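Local atomic coordinates of catalase (Bacillus pumilus, PDB entry 4QOL), a protein that breaks down hydrogen peroxide to water and oxygen at a heme group and also shows peroxidase-like reactivity toward phenolic substrates. Residues L274-C279 against F422-E427; Y216-S221 against G296-N301; Y470-A475 against V480-Y485; R163-M168 against W180-E185. All blocks are in the same frame, centred on the assembly; numbering follows the deposited sequence.

How the contacts relate
Contact 2 lies in the antiparallel sheet of the catalase barrel, between strands 211-220 and 293-302. The others involve helices packed to one side of it. Contact 4 comes first along the chain and joins helices 161-169 and 175-181. The segments of contacts 1 and 2 then alternate, and contact 3 closes the modelled chain on helix 468-478. Contacts 1, 3 and 4 form a group: the centres of 1 and 4 are about 18 Å apart, as are those of 3 and 4, whereas the centre of contact 2 is about 41 Å from that of contact 3. Contact 1 joins the loop between two barrel strands to helix 423-431, one place where the C-terminal helices meet the heme-binding part.

Contact 1. Residues L274-C279 against F422-E427; sequences LDYDPC and FKQAGE
The charged amine of K423 meets D275 in a salt bridge, NZ lying 2.7 Å from OD2, on the syn lone pair of that oxygen. Extended throughout, with CG anti to the backbone N (chi1 -180°), the lysine chain crosses the aspartate side chain at about a right angle. A water closes the other end of the carboxylate: it donates to D275 OD1 at 2.7 Å and accepts only a weak, 3.3 Å bond from K423 NZ. Beside this pair the amide of Q424 is turned 64° against the Y276 ring, with NE2 over one face, off-centre toward the rim and 3.9 Å from CE1. The OE1 of Q424 accepts from the backbone N of T284, which helps fix the rotation of the amide. An asparagine in place of D275 would probably leave K423 without its countercharge here. Helix 423-431 thus starts against the loop after strand 258-267 through an ion pair that solvent probably weakens, K423 being exposed, whereas the buried Y276 ring gives the amide an apolar surface.

Contact 2. Residues Y216-S221 against G296-N301; sequences YHWRPS and GRMTLN
Two strands of the antiparallel catalase barrel, 211-220 and 293-302, meet here through their side chains; both pair with strand 258-267, which runs between them. W218 and M298 make a Met-aromatic contact. The methionine lies across the indole at about a right angle, its CB 3.7 Å from W218 CZ3. A bend in the thioether (chi3 75°) brings the methyl round over the indole, M298 CE lying 4.0 Å from the centroid of the six-membered ring and only 11° off its normal, a CH-pi contact. The sulfur sits obliquely, SD being 4.5 Å from the same centroid. A second, peripheral touch is van der Waals, R297 NH2 lying 3.4 Å from S221 CB; the polar ends have other partners, R297 NH1 in a salt bridge with D260 and S221 OG bonded to the A258 carbonyl. An alanine in place of W218 would probably open a gap beside the M298 methyl and deprive it of the ring face it rests on. The W218 side chain is about 10 Å from the heme and also stacks on F114. Around the pair, V116 and F118 of strand 113-120 touch W218, while V91 and V93 of strand 88-96 touch M298.

Contact 3. Residues Y470-A475 against V480-Y485; sequences YGQRLA and VDIRSY
Q472 and I482 meet at a slant, the amide end of the glutamine laid against the CG1-CD1 branch of the isoleucine, where the tail of the chain folds back on the last helix of the C-terminal helical region. A bend at chi2 (67°) turns the glutamine tip toward the chain that follows its own helix, bringing OE1 to 3.5 Å from I482 CD1, while Q472 NE2 finds its hydrogen bond at D476. A475 CB lies against the isoleucine, 4.0 Å from I482 CG1 and equally far from CG2, so both branches rest on one methyl. The same methyl lies 3.4 Å from V480 O. The backbone closes the turn, V480 N donating to A475 O at 2.9 Å, a bond five residues back that ties the tail to the last turns of helix 468-478. Flanking I482 in sequence, R483 grips D481 side-on, NH2 3.0 Å from OD2 and NE 3.2 Å from OD1, and R483 N reaches D481 OD1 from the opposite face, completing an Asx turn. V480 packs on K456 and I460 of helix 453-466 and Y485 on C461, while Y470 and L474 lean on helices 434-448 and 453-466.

Contact 4. Residues R163-M168 against W180-E185; sequences RYWDFM and WLFSDE
W165 and F182 meet between helix 161-169 and the end of helix 175-181, two consecutive helices of the catalase fold. Their CA atoms are 12.6 Å apart, so the aromatic side chains alone bridge the gap. F182 CG stands anti to the carbonyl carbon (chi1 -77°), which carries the ring out toward helix 161-169. The tight part is a single carbon: W165 CZ2 lies 3.8 Å from both CE2 and CZ of F182. The two side chains run past each other in opposite senses and the rings meet obliquely, planes at 37° and the F182 centroid 5.6 Å from that of the W165 six-membered ring. Around this point the contact loosens: Y164 CE1 comes only to 4.5 Å from F182 CZ. L444 of helix 434-448 lies against both rings, and D447 accepts from W165 NE1 and Y164 OH, which helps hold the indole's orientation. R163 and D166 bond to H381 and Y384 of a neighbouring subunit. An acetate ion, probably from crystallisation, lies about 5 Å from the F182 side chain. Just beyond F182, S183 OG donates to W180 O at 2.7 Å, in the carbonyl plane, and accepts from E185 N at 3.0 Å in an ST turn.

Contact 1. Residues L274-C279 against F422-E427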
loop_
_atom_site.group_PDB
_atom_site.type_symbol
_atom_site.label_atom_id
_atom_site.label_comp_id
_atom_site.label_asym_id
_atom_site.label_seq_id
_atom_site.Cartn_x
_atom_site.Cartn_y
_atom_site.Cartn_z
ATOM N N LEU A 274 21.632 -12.107 42.750
ATOM C CA LEU A 274 21.962 -10.735 42.362
ATOM C C LEU A 274 20.928 -9.821 42.977
ATOM O O LEU A 274 19.815 -10.277 43.224
ATOM C CB LEU A 274 21.928 -10.581 40.846
ATOM C CG LEU A 274 23.014 -11.246 40.009
ATOM C CD1 LEU A 274 22.582 -11.238 38.542
ATOM C CD2 LEU A 274 24.316 -10.489 40.151
ATOM N N ASP A 275 21.251 -8.510 43.138
ATOM C CA ASP A 275 20.275 -7.519 43.621
ATOM C C ASP A 275 19.586 -6.708 42.470
ATOM O O ASP A 275 18.908 -5.692 42.721
ATOM C CB ASP A 275 20.929 -6.514 44.633
ATOM C CG ASP A 275 21.916 -5.593 44.017
ATOM O OD1 ASP A 275 22.134 -5.644 42.790
ATOM O OD2 ASP A 275 22.502 -4.741 44.743
ATOM N N TYR A 276 19.686 -7.262 41.251
ATOM C CA TYR A 276 18.907 -6.776 40.120
ATOM C C TYR A 276 18.518 -8.011 39.349
ATOM O O TYR A 276 19.018 -9.140 39.594
ATOM C CB TYR A 276 19.745 -5.777 39.315
ATOM C CG TYR A 276 21.017 -6.363 38.729
ATOM C CD1 TYR A 276 22.213 -6.348 39.427
ATOM C CD2 TYR A 276 21.020 -6.921 37.472
ATOM C CE1 TYR A 276 23.396 -6.840 38.887
ATOM C CE2 TYR A 276 22.204 -7.436 36.923
ATOM C CZ TYR A 276 23.378 -7.465 37.648
ATOM O OH TYR A 276 24.530 -7.970 37.070
ATOM N N ASP A 277 17.589 -7.822 38.430
ATOM C CA ASP A 277 17.199 -8.860 37.440
ATOM C C ASP A 277 18.184 -8.829 36.260
ATOM O O ASP A 277 18.336 -7.809 35.598
ATOM C CB ASP A 277 15.766 -8.605 36.961
ATOM C CG ASP A 277 15.250 -9.638 36.008
ATOM O OD1 ASP A 277 16.032 -10.309 35.290
ATOM O OD2 ASP A 277 14.042 -9.776 35.983
ATOM N N PRO A 278 18.920 -9.954 36.007
ATOM C CA PRO A 278 19.921 -9.942 34.955
ATOM C C PRO A 278 19.300 -9.734 33.547
ATOM O O PRO A 278 20.053 -9.421 32.621
ATOM C CB PRO A 278 20.618 -11.291 35.099
ATOM C CG PRO A 278 19.656 -12.107 35.829
ATOM C CD PRO A 278 19.007 -11.170 36.794
ATOM N N CYS A 279 17.986 -9.915 33.427
ATOM C CA CYS A 279 17.251 -9.713 32.173
ATOM C C CYS A 279 16.464 -8.388 32.176
ATOM O O CYS A 279 15.570 -8.170 31.333
ATOM C CB CYS A 279 16.317 -10.866 31.877
ATOM S SG CYS A 279 17.208 -12.427 31.542
ATOM N N PHE A 422 18.025 2.961 40.678
ATOM C CA PHE A 422 19.052 4.005 40.911
ATOM C C PHE A 422 20.484 3.555 41.144
ATOM O O PHE A 422 21.411 4.322 40.916
ATOM C CB PHE A 422 18.605 4.965 42.008
ATOM C CG PHE A 422 17.231 5.451 41.840
ATOM C CD1 PHE A 422 16.947 6.403 40.876
ATOM C CD2 PHE A 422 16.172 4.934 42.573
ATOM C CE1 PHE A 422 15.680 6.881 40.702
ATOM C CE2 PHE A 422 14.869 5.374 42.359
ATOM C CZ PHE A 422 14.622 6.352 41.395
ATOM N N LYS A 423 20.689 2.306 41.569
ATOM C CA LYS A 423 21.990 1.893 41.969
ATOM C C LYS A 423 23.051 1.954 40.888
ATOM O O LYS A 423 24.106 2.519 41.091
ATOM C CB LYS A 423 21.935 0.478 42.581
ATOM C CG LYS A 423 23.305 0.017 43.023
ATOM C CD LYS A 423 23.259 -1.234 43.904
ATOM C CE LYS A 423 24.608 -1.929 43.864
ATOM N NZ LYS A 423 24.633 -3.130 44.752
ATOM N N GLN A 424 22.789 1.325 39.739
ATOM C CA GLN A 424 23.790 1.334 38.677
ATOM C C GLN A 424 24.032 2.710 38.081
ATOM O O GLN A 424 25.135 2.968 37.595
ATOM C CB GLN A 424 23.378 0.333 37.579
ATOM C CG GLN A 424 23.438 -1.106 38.051
ATOM C CD GLN A 424 23.485 -2.085 36.910
ATOM O OE1 GLN A 424 23.314 -1.713 35.750
ATOM N NE2 GLN A 424 23.818 -3.371 37.214
ATOM N N ALA A 425 23.028 3.592 38.079
ATOM C CA ALA A 425 23.215 4.982 37.630
ATOM C C ALA A 425 24.250 5.660 38.534
ATOM O O ALA A 425 25.080 6.403 38.037
ATOM C CB ALA A 425 21.927 5.741 37.659
ATOM N N GLY A 426 24.161 5.407 39.816
ATOM C CA GLY A 426 25.139 5.976 40.764
ATOM C C GLY A 426 26.522 5.387 40.495
ATOM O O GLY A 426 27.533 6.101 40.585
ATOM N N GLU A 427 26.596 4.075 40.230
ATOM C CA GLU A 427 27.882 3.456 39.942
ATOM C C GLU A 427 28.507 3.992 38.697
ATOM O O GLU A 427 29.715 4.260 38.658
ATOM C CB GLU A 427 27.728 1.903 39.875
ATOM C CG GLU A 427 27.285 1.288 41.190
ATOM C CD GLU A 427 26.905 -0.180 41.115
ATOM O OE1 GLU A 427 27.013 -0.862 42.179
ATOM O OE2 GLU A 427 26.408 -0.700 40.061
HETATM O O HOH W 1 24.627 -4.859 41.950
#

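Contact 2. Residues Y216-S221 against G296-N301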
loop_
_atom_site.group_PDB
_atom_site.type_symbol
_atom_site.label_atom_id
_atom_site.label_comp_id
_atom_site.label_asym_id
_atom_site.label_seq_id
_atom_site.Cartn_x
_atom_site.Cartn_y
_atom_site.Cartn_z
ATOM N N TYR A 216 26.461 -9.416 24.643
ATOM C CA TYR A 216 27.398 -9.115 23.558
ATOM C C TYR A 216 27.953 -7.681 23.653
ATOM O O TYR A 216 27.205 -6.702 23.970
ATOM C CB TYR A 216 26.678 -9.204 22.238
ATOM C CG TYR A 216 26.177 -10.573 21.811
ATOM C CD1 TYR A 216 27.007 -11.477 21.179
ATOM C CD2 TYR A 216 24.817 -10.901 21.924
ATOM C CE1 TYR A 216 26.543 -12.704 20.743
ATOM C CE2 TYR A 216 24.334 -12.107 21.441
ATOM C CZ TYR A 216 25.199 -13.004 20.865
ATOM O OH TYR A 216 24.695 -14.155 20.354
ATOM N N HIS A 217 29.215 -7.534 23.272
ATOM C CA HIS A 217 29.873 -6.233 23.281
ATOM C C HIS A 217 30.778 -6.103 22.065
ATOM O O HIS A 217 31.522 -7.063 21.755
ATOM C CB HIS A 217 30.737 -6.121 24.540
ATOM C CG HIS A 217 29.954 -6.230 25.800
ATOM N ND1 HIS A 217 29.322 -5.145 26.379
ATOM C CD2 HIS A 217 29.717 -7.279 26.606
ATOM C CE1 HIS A 217 28.719 -5.534 27.491
ATOM N NE2 HIS A 217 28.951 -6.824 27.653
ATOM N N TRP A 218 30.707 -4.975 21.359
ATOM C CA TRP A 218 31.592 -4.702 20.242
ATOM C C TRP A 218 32.585 -3.582 20.662
ATOM O O TRP A 218 32.159 -2.490 21.078
ATOM C CB TRP A 218 30.791 -4.178 19.045
ATOM C CG TRP A 218 29.836 -5.124 18.380
ATOM C CD1 TRP A 218 28.437 -5.072 18.419
ATOM C CD2 TRP A 218 30.162 -6.212 17.495
ATOM N NE1 TRP A 218 27.904 -6.069 17.619
ATOM C CE2 TRP A 218 28.935 -6.758 17.022
ATOM C CE3 TRP A 218 31.368 -6.739 16.992
ATOM C CZ2 TRP A 218 28.889 -7.808 16.096
ATOM C CZ3 TRP A 218 31.309 -7.837 16.101
ATOM C CH2 TRP A 218 30.074 -8.346 15.667
ATOM N N ARG A 219 33.875 -3.855 20.521
ATOM C CA ARG A 219 34.951 -2.891 20.823
ATOM C C ARG A 219 35.668 -2.407 19.545
ATOM O O ARG A 219 36.260 -3.216 18.797
ATOM C CB ARG A 219 35.982 -3.524 21.757
ATOM C CG ARG A 219 35.514 -3.329 23.156
ATOM C CD ARG A 219 36.178 -4.253 24.177
ATOM N NE ARG A 219 37.622 -4.284 24.157
ATOM C CZ ARG A 219 38.342 -5.043 24.995
ATOM N NH1 ARG A 219 37.739 -5.800 25.924
ATOM N NH2 ARG A 219 39.673 -5.006 24.940
ATOM N N PRO A 220 35.564 -1.118 19.257
ATOM C CA PRO A 220 36.111 -0.594 18.031
ATOM C C PRO A 220 37.609 -0.631 17.950
ATOM O O PRO A 220 38.289 -0.155 18.850
ATOM C CB PRO A 220 35.638 0.848 18.043
ATOM C CG PRO A 220 35.448 1.180 19.490
ATOM C CD PRO A 220 34.979 -0.058 20.114
ATOM N N SER A 221 38.116 -1.127 16.842
ATOM C CA SER A 221 39.551 -1.071 16.582
ATOM C C SER A 221 40.011 0.359 16.499
ATOM O O SER A 221 41.159 0.663 16.839
ATOM C CB SER A 221 39.889 -1.770 15.271
ATOM O OG SER A 221 39.291 -1.117 14.157
ATOM N N GLY A 296 35.664 -12.937 18.406
ATOM C CA GLY A 296 36.162 -12.749 17.082
ATOM C C GLY A 296 36.099 -11.323 16.645
ATOM O O GLY A 296 36.003 -10.409 17.490
ATOM N N ARG A 297 36.296 -11.135 15.356
ATOM C CA ARG A 297 36.434 -9.788 14.841
ATOM C C ARG A 297 35.653 -9.586 13.554
ATOM O O ARG A 297 35.627 -10.451 12.678
ATOM C CB ARG A 297 37.917 -9.442 14.535
ATOM C CG ARG A 297 38.160 -8.016 14.023
ATOM C CD ARG A 297 39.662 -7.909 13.796
ATOM N NE ARG A 297 40.251 -6.600 13.573
ATOM C CZ ARG A 297 40.742 -5.768 14.492
ATOM N NH1 ARG A 297 40.608 -5.981 15.794
ATOM N NH2 ARG A 297 41.289 -4.634 14.080
ATOM N N MET A 298 34.958 -8.454 13.511
ATOM C CA MET A 298 34.186 -8.038 12.331
ATOM C C MET A 298 34.869 -6.836 11.641
ATOM O O MET A 298 35.194 -5.823 12.272
ATOM C CB MET A 298 32.761 -7.623 12.732
ATOM C CG MET A 298 31.953 -7.053 11.559
ATOM S SD MET A 298 30.231 -6.761 12.056
ATOM C CE MET A 298 30.377 -5.286 13.061
ATOM N N THR A 299 35.094 -6.969 10.349
ATOM C CA THR A 299 35.722 -5.941 9.542
ATOM C C THR A 299 34.735 -5.548 8.470
ATOM O O THR A 299 34.228 -6.408 7.733
ATOM C CB THR A 299 37.016 -6.454 8.887
ATOM O OG1 THR A 299 37.860 -6.935 9.935
ATOM C CG2 THR A 299 37.711 -5.398 8.125
ATOM N N LEU A 300 34.499 -4.257 8.349
ATOM C CA LEU A 300 33.650 -3.746 7.272
ATOM C C LEU A 300 34.485 -3.217 6.114
ATOM O O LEU A 300 35.279 -2.268 6.301
ATOM C CB LEU A 300 32.739 -2.643 7.811
ATOM C CG LEU A 300 31.848 -3.090 8.981
ATOM C CD1 LEU A 300 30.934 -1.944 9.365
ATOM C CD2 LEU A 300 31.068 -4.353 8.640
ATOM N N ASN A 301 34.285 -3.815 4.934
ATOM C CA ASN A 301 35.230 -3.614 3.827
ATOM C C ASN A 301 34.595 -3.306 2.452
ATOM O O ASN A 301 35.293 -3.259 1.451
ATOM C CB ASN A 301 36.162 -4.808 3.717
ATOM C CG ASN A 301 35.438 -6.104 3.381
ATOM O OD1 ASN A 301 34.265 -6.104 3.048
ATOM N ND2 ASN A 301 36.146 -7.218 3.482
#

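Contact 3. Residues Y470-A475 against V480-Y485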
loop_
_atom_site.group_PDB
_atom_site.type_symbol
_atom_site.label_atom_id
_atom_site.label_comp_id
_atom_site.label_asym_id
_atom_site.label_seq_id
_atom_site.Cartn_x
_atom_site.Cartn_y
_atom_site.Cartn_z
ATOM N N TYR A 470 26.014 13.743 42.404
ATOM C CA TYR A 470 25.378 13.892 41.093
ATOM C C TYR A 470 24.188 14.826 41.214
ATOM O O TYR A 470 24.111 15.838 40.519
ATOM C CB TYR A 470 24.994 12.463 40.679
ATOM C CG TYR A 470 24.417 12.218 39.262
ATOM C CD1 TYR A 470 24.329 13.220 38.306
ATOM C CD2 TYR A 470 24.050 10.918 38.893
ATOM C CE1 TYR A 470 23.823 12.973 37.066
ATOM C CE2 TYR A 470 23.556 10.658 37.636
ATOM C CZ TYR A 470 23.451 11.681 36.720
ATOM O OH TYR A 470 22.993 11.385 35.427
ATOM N N GLY A 471 23.218 14.466 42.051
ATOM C CA GLY A 471 21.993 15.284 42.172
ATOM C C GLY A 471 22.204 16.682 42.679
ATOM O O GLY A 471 21.630 17.641 42.149
ATOM N N GLN A 472 23.069 16.817 43.703
ATOM C CA GLN A 472 23.371 18.170 44.239
ATOM C C GLN A 472 24.080 19.083 43.240
ATOM O O GLN A 472 23.725 20.266 43.149
ATOM C CB GLN A 472 24.192 18.032 45.546
ATOM C CG GLN A 472 24.364 19.387 46.241
ATOM C CD GLN A 472 23.040 19.922 46.754
ATOM O OE1 GLN A 472 22.436 19.325 47.665
ATOM N NE2 GLN A 472 22.601 21.066 46.229
ATOM N N ARG A 473 25.057 18.558 42.502
ATOM C CA ARG A 473 25.750 19.278 41.457
ATOM C C ARG A 473 24.788 19.749 40.394
ATOM O O ARG A 473 24.887 20.875 39.896
ATOM C CB ARG A 473 26.874 18.436 40.821
ATOM C CG ARG A 473 28.100 18.352 41.708
ATOM C CD ARG A 473 29.192 17.419 41.217
ATOM N NE ARG A 473 29.916 17.947 40.085
ATOM C CZ ARG A 473 31.141 17.556 39.728
ATOM N NH1 ARG A 473 31.789 16.623 40.386
ATOM N NH2 ARG A 473 31.705 18.089 38.661
ATOM N N LEU A 474 23.830 18.889 40.042
ATOM C CA LEU A 474 22.876 19.285 38.982
ATOM C C LEU A 474 21.926 20.350 39.474
ATOM O O LEU A 474 21.654 21.344 38.760
ATOM C CB LEU A 474 22.099 18.011 38.530
ATOM C CG LEU A 474 21.506 17.884 37.159
ATOM C CD1 LEU A 474 20.121 17.178 37.203
ATOM C CD2 LEU A 474 21.610 19.033 36.191
ATOM N N ALA A 475 21.453 20.196 40.723
ATOM C CA ALA A 475 20.587 21.216 41.350
ATOM C C ALA A 475 21.299 22.548 41.352
ATOM O O ALA A 475 20.695 23.586 41.043
ATOM C CB ALA A 475 20.148 20.797 42.752
ATOM N N VAL A 480 18.433 25.299 41.382
ATOM C CA VAL A 480 17.286 24.756 42.093
ATOM C C VAL A 480 17.641 24.372 43.510
ATOM O O VAL A 480 18.661 23.693 43.801
ATOM C CB VAL A 480 16.727 23.479 41.414
ATOM C CG1 VAL A 480 15.546 22.933 42.196
ATOM C CG2 VAL A 480 16.282 23.847 40.035
ATOM N N ASP A 481 16.791 24.873 44.402
ATOM C CA ASP A 481 17.002 24.702 45.859
ATOM C C ASP A 481 16.348 23.434 46.278
ATOM O O ASP A 481 15.120 23.337 46.234
ATOM C CB ASP A 481 16.372 25.896 46.594
ATOM C CG ASP A 481 16.450 25.768 48.105
ATOM O OD1 ASP A 481 16.983 24.781 48.634
ATOM O OD2 ASP A 481 15.951 26.715 48.767
ATOM N N ILE A 482 17.144 22.456 46.692
ATOM C CA ILE A 482 16.592 21.169 47.095
ATOM C C ILE A 482 16.615 20.955 48.596
ATOM O O ILE A 482 16.381 19.817 49.051
ATOM C CB ILE A 482 17.276 19.973 46.351
ATOM C CG1 ILE A 482 18.825 19.926 46.397
ATOM C CG2 ILE A 482 16.871 20.024 44.894
ATOM C CD1 ILE A 482 19.424 18.543 46.081
ATOM N N ARG A 483 16.939 21.986 49.374
ATOM C CA ARG A 483 16.908 21.893 50.848
ATOM C C ARG A 483 15.647 21.256 51.436
ATOM O O ARG A 483 15.746 20.291 52.211
ATOM C CB ARG A 483 17.137 23.259 51.483
ATOM C CG ARG A 483 18.587 23.749 51.432
ATOM C CD ARG A 483 18.714 25.069 52.126
ATOM N NE ARG A 483 17.973 26.112 51.398
ATOM C CZ ARG A 483 17.753 27.331 51.852
ATOM N NH1 ARG A 483 18.267 27.710 53.010
ATOM N NH2 ARG A 483 17.063 28.211 51.117
ATOM N N SER A 484 14.479 21.757 51.082
ATOM C CA SER A 484 13.265 21.167 51.644
ATOM C C SER A 484 12.990 19.682 51.249
ATOM O O SER A 484 12.497 18.907 52.070
ATOM C CB SER A 484 12.060 22.055 51.369
ATOM O OG SER A 484 11.490 21.741 50.128
ATOM N N TYR A 485 13.347 19.256 50.040
ATOM C CA TYR A 485 13.704 17.822 49.855
ATOM C C TYR A 485 15.041 17.572 50.609
ATOM O O TYR A 485 15.182 16.521 51.208
ATOM C CB TYR A 485 13.769 17.400 48.361
ATOM C CG TYR A 485 14.231 15.953 48.052
ATOM C CD1 TYR A 485 15.593 15.640 47.972
ATOM C CD2 TYR A 485 13.306 14.925 47.769
ATOM C CE1 TYR A 485 16.034 14.357 47.672
ATOM C CE2 TYR A 485 13.745 13.634 47.477
ATOM C CZ TYR A 485 15.107 13.361 47.432
ATOM O OH TYR A 485 15.567 12.089 47.140
#

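Contact 4. Residues R163-M168 against W180-E185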
loop_
_atom_site.group_PDB
_atom_site.type_symbol
_atom_site.label_atom_id
_atom_site.label_comp_id
_atom_site.label_asym_id
_atom_site.label_seq_id
_atom_site.Cartn_x
_atom_site.Cartn_y
_atom_site.Cartn_z
ATOM N N ARG A 163 8.885 17.650 27.007
ATOM C CA ARG A 163 8.047 16.481 26.762
ATOM C C ARG A 163 8.763 15.186 27.163
ATOM O O ARG A 163 8.209 14.327 27.890
ATOM C CB ARG A 163 7.643 16.445 25.283
ATOM C CG ARG A 163 6.757 17.634 24.903
ATOM C CD ARG A 163 6.473 17.692 23.431
ATOM N NE ARG A 163 5.392 16.748 23.080
ATOM C CZ ARG A 163 5.588 15.483 22.650
ATOM N NH1 ARG A 163 4.538 14.722 22.512
ATOM N NH2 ARG A 163 6.800 15.037 22.336
ATOM N N TYR A 164 10.014 14.985 26.715
ATOM C CA TYR A 164 10.661 13.707 27.035
ATOM C C TYR A 164 11.131 13.671 28.458
ATOM O O TYR A 164 11.130 12.578 29.094
ATOM C CB TYR A 164 11.796 13.345 26.074
ATOM C CG TYR A 164 12.959 14.252 25.849
ATOM C CD1 TYR A 164 14.002 14.290 26.722
ATOM C CD2 TYR A 164 13.054 15.044 24.699
ATOM C CE1 TYR A 164 15.118 15.083 26.494
ATOM C CE2 TYR A 164 14.171 15.770 24.421
ATOM C CZ TYR A 164 15.197 15.820 25.332
ATOM O OH TYR A 164 16.344 16.593 25.065
ATOM N N TRP A 165 11.487 14.842 29.025
ATOM C CA TRP A 165 11.760 14.814 30.455
ATOM C C TRP A 165 10.527 14.525 31.319
ATOM O O TRP A 165 10.675 13.855 32.347
ATOM C CB TRP A 165 12.473 16.107 30.918
ATOM C CG TRP A 165 13.933 16.113 30.557
ATOM C CD1 TRP A 165 14.540 16.843 29.575
ATOM C CD2 TRP A 165 14.955 15.349 31.163
ATOM N NE1 TRP A 165 15.889 16.579 29.545
ATOM C CE2 TRP A 165 16.150 15.652 30.518
ATOM C CE3 TRP A 165 14.993 14.446 32.263
ATOM C CZ2 TRP A 165 17.363 15.031 30.854
ATOM C CZ3 TRP A 165 16.193 13.897 32.634
ATOM C CH2 TRP A 165 17.366 14.149 31.908
ATOM N N ASP A 166 9.331 14.950 30.883
ATOM C CA ASP A 166 8.105 14.606 31.582
ATOM C C ASP A 166 8.017 13.081 31.649
ATOM O O ASP A 166 7.858 12.482 32.715
ATOM C CB ASP A 166 6.888 15.143 30.893
ATOM C CG ASP A 166 5.572 14.912 31.668
ATOM O OD1 ASP A 166 5.585 14.842 32.920
ATOM O OD2 ASP A 166 4.508 14.995 31.007
ATOM N N PHE A 167 8.111 12.455 30.505
ATOM C CA PHE A 167 8.088 10.966 30.461
ATOM C C PHE A 167 9.179 10.315 31.249
ATOM O O PHE A 167 8.925 9.370 32.009
ATOM C CB PHE A 167 8.140 10.445 28.983
ATOM C CG PHE A 167 8.177 8.949 28.850
ATOM C CD1 PHE A 167 6.985 8.167 28.813
ATOM C CD2 PHE A 167 9.405 8.307 28.795
ATOM C CE1 PHE A 167 7.096 6.745 28.778
ATOM C CE2 PHE A 167 9.510 6.921 28.814
ATOM C CZ PHE A 167 8.355 6.153 28.737
ATOM N N MET A 168 10.421 10.718 31.013
ATOM C CA MET A 168 11.546 10.071 31.652
ATOM C C MET A 168 11.525 10.178 33.168
ATOM O O MET A 168 11.779 9.174 33.877
ATOM C CB MET A 168 12.868 10.581 31.112
ATOM C CG MET A 168 13.139 10.253 29.681
ATOM S SD MET A 168 13.265 8.520 29.230
ATOM C CE MET A 168 13.315 8.785 27.435
ATOM N N TRP A 180 24.260 7.652 30.923
ATOM C CA TRP A 180 25.118 7.440 29.775
ATOM C C TRP A 180 24.871 8.408 28.620
ATOM O O TRP A 180 25.804 8.941 28.071
ATOM C CB TRP A 180 24.917 5.986 29.215
ATOM C CG TRP A 180 25.441 4.897 29.987
ATOM C CD1 TRP A 180 24.947 4.389 31.168
ATOM C CD2 TRP A 180 26.541 4.046 29.633
ATOM N NE1 TRP A 180 25.638 3.322 31.519
ATOM C CE2 TRP A 180 26.652 3.093 30.632
ATOM C CE3 TRP A 180 27.469 4.042 28.604
ATOM C CZ2 TRP A 180 27.634 2.081 30.625
ATOM C CZ3 TRP A 180 28.456 3.033 28.611
ATOM C CH2 TRP A 180 28.518 2.094 29.594
ATOM N N LEU A 181 23.599 8.587 28.271
ATOM C CA LEU A 181 23.195 9.421 27.130
ATOM C C LEU A 181 23.629 10.876 27.286
ATOM O O LEU A 181 23.915 11.536 26.270
ATOM C CB LEU A 181 21.692 9.378 26.971
ATOM C CG LEU A 181 21.144 10.060 25.717
ATOM C CD1 LEU A 181 21.730 9.508 24.425
ATOM C CD2 LEU A 181 19.599 9.948 25.697
ATOM N N PHE A 182 23.692 11.397 28.536
ATOM C CA PHE A 182 24.093 12.807 28.675
ATOM C C PHE A 182 25.560 12.950 29.059
ATOM O O PHE A 182 26.023 14.060 29.254
ATOM C CB PHE A 182 23.135 13.550 29.606
ATOM C CG PHE A 182 21.858 13.879 28.967
ATOM C CD1 PHE A 182 21.722 15.053 28.260
ATOM C CD2 PHE A 182 20.800 13.000 28.980
ATOM C CE1 PHE A 182 20.552 15.354 27.605
ATOM C CE2 PHE A 182 19.595 13.327 28.340
ATOM C CZ PHE A 182 19.463 14.513 27.689
ATOM N N SER A 183 26.304 11.835 29.096
ATOM C CA SER A 183 27.798 11.917 28.911
ATOM C C SER A 183 28.095 12.320 27.501
ATOM O O SER A 183 27.173 12.429 26.664
ATOM C CB SER A 183 28.514 10.610 29.227
ATOM O OG SER A 183 28.401 9.647 28.180
ATOM N N ASP A 184 29.341 12.600 27.182
ATOM C CA ASP A 184 29.578 12.980 25.803
ATOM C C ASP A 184 29.397 11.768 24.870
ATOM O O ASP A 184 29.383 11.918 23.630
ATOM C CB ASP A 184 30.950 13.628 25.606
ATOM C CG ASP A 184 31.020 15.095 26.175
ATOM O OD1 ASP A 184 29.989 15.816 26.280
ATOM O OD2 ASP A 184 32.169 15.517 26.420
ATOM N N GLU A 185 29.260 10.577 25.425
ATOM C CA GLU A 185 29.037 9.415 24.536
ATOM C C GLU A 185 27.625 9.465 23.895
ATOM O O GLU A 185 27.364 8.719 22.946
ATOM C CB GLU A 185 29.245 8.065 25.268
ATOM C CG GLU A 185 29.479 6.930 24.293
ATOM C CD GLU A 185 29.870 5.617 24.979
ATOM O OE1 GLU A 185 30.305 5.624 26.144
ATOM O OE2 GLU A 185 29.806 4.587 24.315
#